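Local coordinates for transcription activator HlyU (Vibrio vulnificus, PDB 3JTH), which probably binds DNA as a winged-helix dimer of the ArsR family and acts as a transcriptional activator, at residues L26-M31 / S54-W59; L17-N22 / D63-T68. One frame throughout, in Å; residues are numbered along the deposited sequence.

Interaction 1 (L26-M31 / S54-W59); sequences LQILCM and SQHLAW
Between segments 26-31 and 54-59, on helices 23-31 and 50-62, the closest CA atoms are those of Ile28 and Leu57, 8.2 Å apart. Within these turns the contact rests on one isoleucine, whose two branches are shared between two neighbours on the other helix. The longer branch reaches His56, where Ile28 CD1 sits 3.5 Å from His56 CB, the two side chains running at about a right angle to each other. Ile28 therefore meets the aliphatic root of the histidine, and its CD1 lies oblique to the imidazole. The shorter branch serves the leucine: with Ile28 CG2 anti to its backbone N (chi1 -69° for CG1), the methyl stands 4.1 Å from Leu57 CD2. Leu57 reaches across with the end of its side chain, and it also touches Tyr77 of strand 76-79. Leu46 of helix 39-46 packs on Ile28 as well, so three helices converge on this residue. Helices 39-46 and 50-62 are consistent with the helix-turn-helix of an ArsR-type domain, 50-62 in the recognition-helix position, and helix 23-31 packs against it here. Every meeting pair is carbon against carbon, so the contact, only 112 Å² in all, depends on fit and apolar burial.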
ATOM      1  N   LEU A  26      -4.290  -1.673  -9.573  1.00 25.01           N
ATOM      2  CA  LEU A  26      -3.448  -0.494  -9.401  1.00 26.97           C
ATOM      3  C   LEU A  26      -3.303   0.245 -10.720  1.00 23.14           C
ATOM      4  O   LEU A  26      -3.382   1.472 -10.771  1.00 26.45           O
ATOM      5  CB  LEU A  26      -2.072  -0.885  -8.845  1.00 25.44           C
ATOM      6  CG  LEU A  26      -1.272   0.312  -8.321  1.00 27.97           C
ATOM      7  CD1 LEU A  26      -2.078   1.031  -7.238  1.00 28.60           C
ATOM      8  CD2 LEU A  26       0.065  -0.139  -7.766  1.00 29.46           C
ATOM      9  N   GLN A  27      -3.111  -0.495 -11.800  1.00 27.27           N
ATOM     10  CA  GLN A  27      -2.971   0.146 -13.098  1.00 27.98           C
ATOM     11  C   GLN A  27      -4.221   0.966 -13.392  1.00 26.89           C
ATOM     12  O   GLN A  27      -4.145   2.083 -13.892  1.00 24.97           O
ATOM     13  CB  GLN A  27      -2.746  -0.907 -14.183  1.00 26.42           C
ATOM     14  CG  GLN A  27      -1.431  -1.656 -14.020  1.00 28.40           C
ATOM     15  CD  GLN A  27      -1.245  -2.764 -15.052  1.00 31.45           C
ATOM     16  OE1 GLN A  27      -0.345  -3.599 -14.927  1.00 31.51           O
ATOM     17  NE2 GLN A  27      -2.093  -2.774 -16.072  1.00 29.00           N
ATOM     18  N   ILE A  28      -5.374   0.398 -13.064  1.00 26.73           N
ATOM     19  CA  ILE A  28      -6.645   1.069 -13.280  1.00 26.14           C
ATOM     20  C   ILE A  28      -6.741   2.294 -12.376  1.00 27.11           C
ATOM     21  O   ILE A  28      -7.128   3.373 -12.818  1.00 27.77           O
ATOM     22  CB  ILE A  28      -7.824   0.130 -12.974  1.00 24.31           C
ATOM     23  CG1 ILE A  28      -7.890  -0.978 -14.033  1.00 26.51           C
ATOM     24  CG2 ILE A  28      -9.115   0.930 -12.918  1.00 25.66           C
ATOM     25  CD1 ILE A  28      -8.818  -2.122 -13.656  1.00 27.53           C
ATOM     26  N   LEU A  29      -6.400   2.122 -11.106  1.00 23.43           N
ATOM     27  CA  LEU A  29      -6.456   3.238 -10.175  1.00 23.80           C
ATOM     28  C   LEU A  29      -5.518   4.364 -10.619  1.00 24.81           C
ATOM     29  O   LEU A  29      -5.879   5.540 -10.563  1.00 26.34           O
ATOM     30  CB  LEU A  29      -6.077   2.755  -8.780  1.00 23.13           C
ATOM     31  CG  LEU A  29      -7.125   1.847  -8.122  1.00 24.36           C
ATOM     32  CD1 LEU A  29      -6.535   1.201  -6.878  1.00 22.23           C
ATOM     33  CD2 LEU A  29      -8.367   2.663  -7.796  1.00 23.87           C
ATOM     34  N   CYS A  30      -4.318   3.995 -11.063  1.00 23.03           N
ATOM     35  CA  CYS A  30      -3.336   4.974 -11.506  1.00 24.13           C
ATOM     36  C   CYS A  30      -3.859   5.752 -12.713  1.00 28.33           C
ATOM     37  O   CYS A  30      -3.675   6.969 -12.799  1.00 29.79           O
ATOM     38  CB  CYS A  30      -2.021   4.267 -11.855  1.00 29.61           C
ATOM     39  SG  CYS A  30      -1.326   3.286 -10.490  1.00 38.64           S
HETATM   40  N   MSE A  31      -4.519   5.048 -13.633  1.00 27.79           N
HETATM   41  CA  MSE A  31      -5.073   5.657 -14.833  1.00 30.77           C
HETATM   42  C   MSE A  31      -6.183   6.642 -14.527  1.00 30.37           C
HETATM   43  O   MSE A  31      -6.425   7.574 -15.304  1.00 30.50           O
HETATM   44  CB  MSE A  31      -5.622   4.579 -15.774  1.00 49.21           C
HETATM   45  CG  MSE A  31      -4.563   3.820 -16.543  1.00 59.23           C
HETATM   46 SE   MSE A  31      -3.454   5.015 -17.589  1.00 78.27          SE
HETATM   47  CE  MSE A  31      -4.802   5.644 -18.827  1.00 68.54           C
ATOM     48  N   SER A  54     -13.989  -5.531 -16.833  1.00 38.40           N
ATOM     49  CA  SER A  54     -15.294  -5.549 -16.186  1.00 41.08           C
ATOM     50  C   SER A  54     -15.209  -6.130 -14.786  1.00 39.41           C
ATOM     51  O   SER A  54     -15.856  -5.627 -13.880  1.00 40.90           O
ATOM     52  CB  SER A  54     -16.291  -6.363 -17.013  1.00 49.57           C
ATOM     53  OG  SER A  54     -16.451  -5.800 -18.299  1.00 55.26           O
ATOM     54  N   GLN A  55     -14.417  -7.188 -14.616  1.00 40.27           N
ATOM     55  CA  GLN A  55     -14.247  -7.826 -13.309  1.00 40.17           C
ATOM     56  C   GLN A  55     -13.516  -6.927 -12.306  1.00 39.89           C
ATOM     57  O   GLN A  55     -13.976  -6.739 -11.172  1.00 40.11           O
ATOM     58  CB  GLN A  55     -13.466  -9.133 -13.448  1.00 41.59           C
ATOM     59  CG  GLN A  55     -14.116 -10.162 -14.351  1.00 44.29           C
ATOM     60  CD  GLN A  55     -13.280 -11.424 -14.477  1.00 44.85           C
ATOM     61  OE1 GLN A  55     -13.072 -12.149 -13.500  1.00 43.63           O
ATOM     62  NE2 GLN A  55     -12.789 -11.689 -15.685  1.00 47.07           N
ATOM     63  N   HIS A  56     -12.366  -6.391 -12.715  1.00 34.71           N
ATOM     64  CA  HIS A  56     -11.578  -5.517 -11.845  1.00 32.65           C
ATOM     65  C   HIS A  56     -12.357  -4.285 -11.443  1.00 32.04           C
ATOM     66  O   HIS A  56     -12.291  -3.850 -10.297  1.00 33.70           O
ATOM     67  CB  HIS A  56     -10.276  -5.106 -12.534  1.00 27.47           C
ATOM     68  CG  HIS A  56      -9.256  -6.199 -12.565  1.00 26.35           C
ATOM     69  ND1 HIS A  56      -8.702  -6.726 -11.423  1.00 29.14           N
ATOM     70  CD2 HIS A  56      -8.736  -6.901 -13.597  1.00 28.74           C
ATOM     71  CE1 HIS A  56      -7.883  -7.712 -11.746  1.00 28.59           C
ATOM     72  NE2 HIS A  56      -7.886  -7.838 -13.060  1.00 28.14           N
ATOM     73  N   LEU A  57     -13.096  -3.725 -12.393  1.00 38.09           N
ATOM     74  CA  LEU A  57     -13.899  -2.547 -12.124  1.00 39.41           C
ATOM     75  C   LEU A  57     -14.964  -2.867 -11.092  1.00 41.16           C
ATOM     76  O   LEU A  57     -15.125  -2.134 -10.119  1.00 40.97           O
ATOM     77  CB  LEU A  57     -14.551  -2.037 -13.407  1.00 36.73           C
ATOM     78  CG  LEU A  57     -13.572  -1.293 -14.316  1.00 36.62           C
ATOM     79  CD1 LEU A  57     -14.255  -0.897 -15.621  1.00 34.58           C
ATOM     80  CD2 LEU A  57     -13.049  -0.068 -13.571  1.00 35.68           C
ATOM     81  N   ALA A  58     -15.689  -3.965 -11.305  1.00 38.30           N
ATOM     82  CA  ALA A  58     -16.731  -4.379 -10.371  1.00 39.95           C
ATOM     83  C   ALA A  58     -16.128  -4.460  -8.974  1.00 40.95           C
ATOM     84  O   ALA A  58     -16.696  -3.943  -8.016  1.00 41.48           O
ATOM     85  CB  ALA A  58     -17.307  -5.741 -10.787  1.00 26.97           C
ATOM     86  N   TRP A  59     -14.960  -5.094  -8.876  1.00 38.00           N
ATOM     87  CA  TRP A  59     -14.250  -5.259  -7.610  1.00 41.70           C
ATOM     88  C   TRP A  59     -13.912  -3.898  -6.980  1.00 42.97           C
ATOM     89  O   TRP A  59     -14.147  -3.676  -5.779  1.00 40.32           O
ATOM     90  CB  TRP A  59     -12.962  -6.053  -7.838  1.00 67.51           C
ATOM     91  CG  TRP A  59     -12.533  -6.870  -6.659  1.00 74.76           C
ATOM     92  CD1 TRP A  59     -12.873  -8.167  -6.394  1.00 75.85           C
ATOM     93  CD2 TRP A  59     -11.696  -6.445  -5.575  1.00 77.61           C
ATOM     94  NE1 TRP A  59     -12.297  -8.576  -5.215  1.00 79.04           N
ATOM     95  CE2 TRP A  59     -11.569  -7.541  -4.691  1.00 77.94           C
ATOM     96  CE3 TRP A  59     -11.039  -5.246  -5.264  1.00 79.41           C
ATOM     97  CZ2 TRP A  59     -10.813  -7.473  -3.514  1.00 79.28           C
ATOM     98  CZ3 TRP A  59     -10.285  -5.178  -4.089  1.00 80.03           C
ATOM     99  CH2 TRP A  59     -10.180  -6.289  -3.230  1.00 80.05           C
TER

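Interaction 2 (L17-N22 / D63-T68); sequences LKAMAN and DGLVTT
Leu65 turns its CG anti to its own carbonyl carbon (chi1 -70°) and extends its chain (chi2 -177°), which carries CD1 forward to the last turn of helix 2-20. There Leu65 CD1 lies 3.6 Å from Ala19 CB, and more loosely 4.4 Å from Met20 CG. The alanine methyl points toward the opposing segment and is met by two different groups. Besides the leucine, the carboxylate of Asp63 comes up to it, with Asp63 OD2 3.2 Å from Ala19 CB; this is van der Waals contact between an oxygen and a methyl, and since Asp63 is poorly ordered its detail should be read with caution. The CA atoms of Ala19 and Asp63, 7.0 Å apart, are the closest between the segments. The selenomethionine Met20 contributes its CG here, while it also packs on Met87, Ile88 and Leu91 of helix 82-94. Leu65 in turn touches Val84 of that helix, so both sides of the contact share a neighbour. At Gly64, with positive phi (58°), the chain leaves helix 50-62 through a Schellman motif in which this glycine is the C-prime residue, with Leu65 N bonded to Leu60 O and Gly64 N to Arg61 O. The chain then enters strand 66-69, which pairs with strand 76-79. This passage from helix to first hairpin strand is the one expected of a winged helix-turn-helix domain, here packed against the N-terminal helix.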
ATOM      1  N   LEU A  17      -4.647  -0.734   1.724  1.00 27.40           N
ATOM      2  CA  LEU A  17      -3.488  -1.424   1.152  1.00 29.58           C
ATOM      3  C   LEU A  17      -3.829  -2.704   0.398  1.00 29.06           C
ATOM      4  O   LEU A  17      -3.363  -2.918  -0.717  1.00 24.74           O
ATOM      5  CB  LEU A  17      -2.473  -1.719   2.255  1.00 42.45           C
ATOM      6  CG  LEU A  17      -1.247  -0.811   2.394  1.00 44.73           C
ATOM      7  CD1 LEU A  17      -1.540   0.593   1.904  1.00 44.27           C
ATOM      8  CD2 LEU A  17      -0.813  -0.809   3.851  1.00 44.00           C
ATOM      9  N   LYS A  18      -4.644  -3.553   1.016  1.00 32.53           N
ATOM     10  CA  LYS A  18      -5.063  -4.803   0.401  1.00 32.37           C
ATOM     11  C   LYS A  18      -5.895  -4.547  -0.841  1.00 31.37           C
ATOM     12  O   LYS A  18      -5.789  -5.270  -1.829  1.00 31.53           O
ATOM     13  CB  LYS A  18      -5.885  -5.637   1.389  1.00 41.91           C
ATOM     14  CG  LYS A  18      -5.064  -6.322   2.469  1.00 44.23           C
ATOM     15  CD  LYS A  18      -5.953  -7.106   3.428  1.00 45.71           C
ATOM     16  CE  LYS A  18      -5.122  -7.823   4.488  1.00 46.36           C
ATOM     17  NZ  LYS A  18      -5.967  -8.600   5.434  1.00 48.99           N
ATOM     18  N   ALA A  19      -6.735  -3.525  -0.790  1.00 36.09           N
ATOM     19  CA  ALA A  19      -7.578  -3.202  -1.933  1.00 36.84           C
ATOM     20  C   ALA A  19      -6.729  -2.780  -3.122  1.00 37.69           C
ATOM     21  O   ALA A  19      -7.080  -3.055  -4.266  1.00 40.70           O
ATOM     22  CB  ALA A  19      -8.546  -2.092  -1.579  1.00 30.72           C
HETATM   23  N   MSE A  20      -5.602  -2.128  -2.847  1.00 33.01           N
HETATM   24  CA  MSE A  20      -4.716  -1.642  -3.900  1.00 32.05           C
HETATM   25  C   MSE A  20      -3.662  -2.634  -4.382  1.00 31.19           C
HETATM   26  O   MSE A  20      -3.206  -2.557  -5.524  1.00 32.42           O
HETATM   27  CB  MSE A  20      -4.007  -0.371  -3.426  1.00 34.41           C
HETATM   28  CG  MSE A  20      -4.922   0.819  -3.187  1.00 38.78           C
HETATM   29 SE   MSE A  20      -3.946   2.313  -2.413  1.00 48.47          SE
HETATM   30  CE  MSE A  20      -2.981   2.853  -4.015  1.00 44.45           C
ATOM     31  N   ALA A  21      -3.280  -3.571  -3.524  1.00 29.46           N
ATOM     32  CA  ALA A  21      -2.229  -4.527  -3.861  1.00 28.12           C
ATOM     33  C   ALA A  21      -2.561  -5.610  -4.891  1.00 28.43           C
ATOM     34  O   ALA A  21      -2.590  -6.795  -4.575  1.00 27.28           O
ATOM     35  CB  ALA A  21      -1.705  -5.174  -2.577  1.00 27.82           C
ATOM     36  N   ASN A  22      -2.785  -5.190  -6.128  1.00 30.44           N
ATOM     37  CA  ASN A  22      -3.061  -6.088  -7.243  1.00 30.64           C
ATOM     38  C   ASN A  22      -2.672  -5.328  -8.516  1.00 30.46           C
ATOM     39  O   ASN A  22      -3.096  -4.199  -8.729  1.00 30.82           O
ATOM     40  CB  ASN A  22      -4.545  -6.469  -7.306  1.00 29.29           C
ATOM     41  CG  ASN A  22      -4.892  -7.233  -8.577  1.00 31.04           C
ATOM     42  OD1 ASN A  22      -4.741  -8.455  -8.644  1.00 36.18           O
ATOM     43  ND2 ASN A  22      -5.334  -6.515  -9.597  1.00 30.09           N
ATOM     44  N   ASP A  63     -15.220  -2.191  -3.209  1.00 42.37           N
ATOM     45  CA  ASP A  63     -14.382  -1.650  -2.145  1.00 41.31           C
ATOM     46  C   ASP A  63     -14.491  -0.119  -2.113  1.00 38.11           C
ATOM     47  O   ASP A  63     -13.765   0.544  -1.378  1.00 36.98           O
ATOM     48  CB  ASP A  63     -12.923  -2.065  -2.354  1.00108.03           C
ATOM     49  CG  ASP A  63     -12.201  -2.337  -1.044  1.00113.08           C
ATOM     50  OD1 ASP A  63     -12.372  -3.446  -0.488  1.00115.20           O
ATOM     51  OD2 ASP A  63     -11.472  -1.442  -0.560  1.00114.39           O
ATOM     52  N   GLY A  64     -15.401   0.424  -2.916  1.00 54.48           N
ATOM     53  CA  GLY A  64     -15.618   1.858  -2.964  1.00 52.98           C
ATOM     54  C   GLY A  64     -14.413   2.706  -3.315  1.00 51.09           C
ATOM     55  O   GLY A  64     -14.276   3.813  -2.795  1.00 52.43           O
ATOM     56  N   LEU A  65     -13.539   2.207  -4.185  1.00 45.00           N
ATOM     57  CA  LEU A  65     -12.354   2.967  -4.583  1.00 42.98           C
ATOM     58  C   LEU A  65     -12.572   3.729  -5.891  1.00 40.80           C
ATOM     59  O   LEU A  65     -11.791   4.612  -6.243  1.00 40.91           O
ATOM     60  CB  LEU A  65     -11.137   2.043  -4.721  1.00 46.72           C
ATOM     61  CG  LEU A  65     -10.553   1.447  -3.432  1.00 47.28           C
ATOM     62  CD1 LEU A  65      -9.310   0.635  -3.758  1.00 46.83           C
ATOM     63  CD2 LEU A  65     -10.209   2.560  -2.453  1.00 45.95           C
ATOM     64  N   VAL A  66     -13.635   3.384  -6.604  1.00 37.39           N
ATOM     65  CA  VAL A  66     -13.957   4.027  -7.871  1.00 36.81           C
ATOM     66  C   VAL A  66     -15.460   4.219  -7.973  1.00 37.13           C
ATOM     67  O   VAL A  66     -16.220   3.438  -7.408  1.00 37.77           O
ATOM     68  CB  VAL A  66     -13.482   3.161  -9.065  1.00 41.09           C
ATOM     69  CG1 VAL A  66     -14.001   3.729 -10.374  1.00 41.33           C
ATOM     70  CG2 VAL A  66     -11.961   3.101  -9.087  1.00 38.10           C
ATOM     71  N   THR A  67     -15.887   5.268  -8.674  1.00 34.54           N
ATOM     72  CA  THR A  67     -17.310   5.538  -8.857  1.00 36.43           C
ATOM     73  C   THR A  67     -17.590   5.700 -10.338  1.00 36.87           C
ATOM     74  O   THR A  67     -16.675   5.660 -11.157  1.00 34.38           O
ATOM     75  CB  THR A  67     -17.766   6.831  -8.153  1.00 54.70           C
ATOM     76  OG1 THR A  67     -16.865   7.149  -7.090  1.00 58.05           O
ATOM     77  CG2 THR A  67     -19.147   6.636  -7.563  1.00 53.40           C
ATOM     78  N   THR A  68     -18.856   5.892 -10.685  1.00 40.61           N
ATOM     79  CA  THR A  68     -19.225   6.050 -12.082  1.00 45.01           C
ATOM     80  C   THR A  68     -20.034   7.317 -12.313  1.00 50.03           C
ATOM     81  O   THR A  68     -20.486   7.965 -11.359  1.00 48.82           O
ATOM     82  CB  THR A  68     -20.047   4.844 -12.580  1.00 39.60           C
ATOM     83  OG1 THR A  68     -21.185   4.658 -11.732  1.00 37.31           O
ATOM     84  CG2 THR A  68     -19.207   3.577 -12.557  1.00 38.59           C
TER

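Both contacts are buried and lie near the centre of the chain, their own centres about 8 Å apart. Interaction 1 is nested inside the loop closed by interaction 2, and consecutive elements join them: helix 2-20 leads into helix 23-31, and helix 50-62 into strand 66-69. They also touch directly, as where Leu29 CD2 meets Val66 CG2 at 3.8 Å. Their chemistry differs with place. Interaction 1 sets helix against helix through an isoleucine set against a leucine and the CB of a histidine, whereas interaction 2 joins the end of helix 2-20 to the loop between helix 50-62 and strand 66-69, where an alanine methyl touches both a leucine and a poorly ordered carboxylate. Leu26 and Met20 also pack on the second subunit.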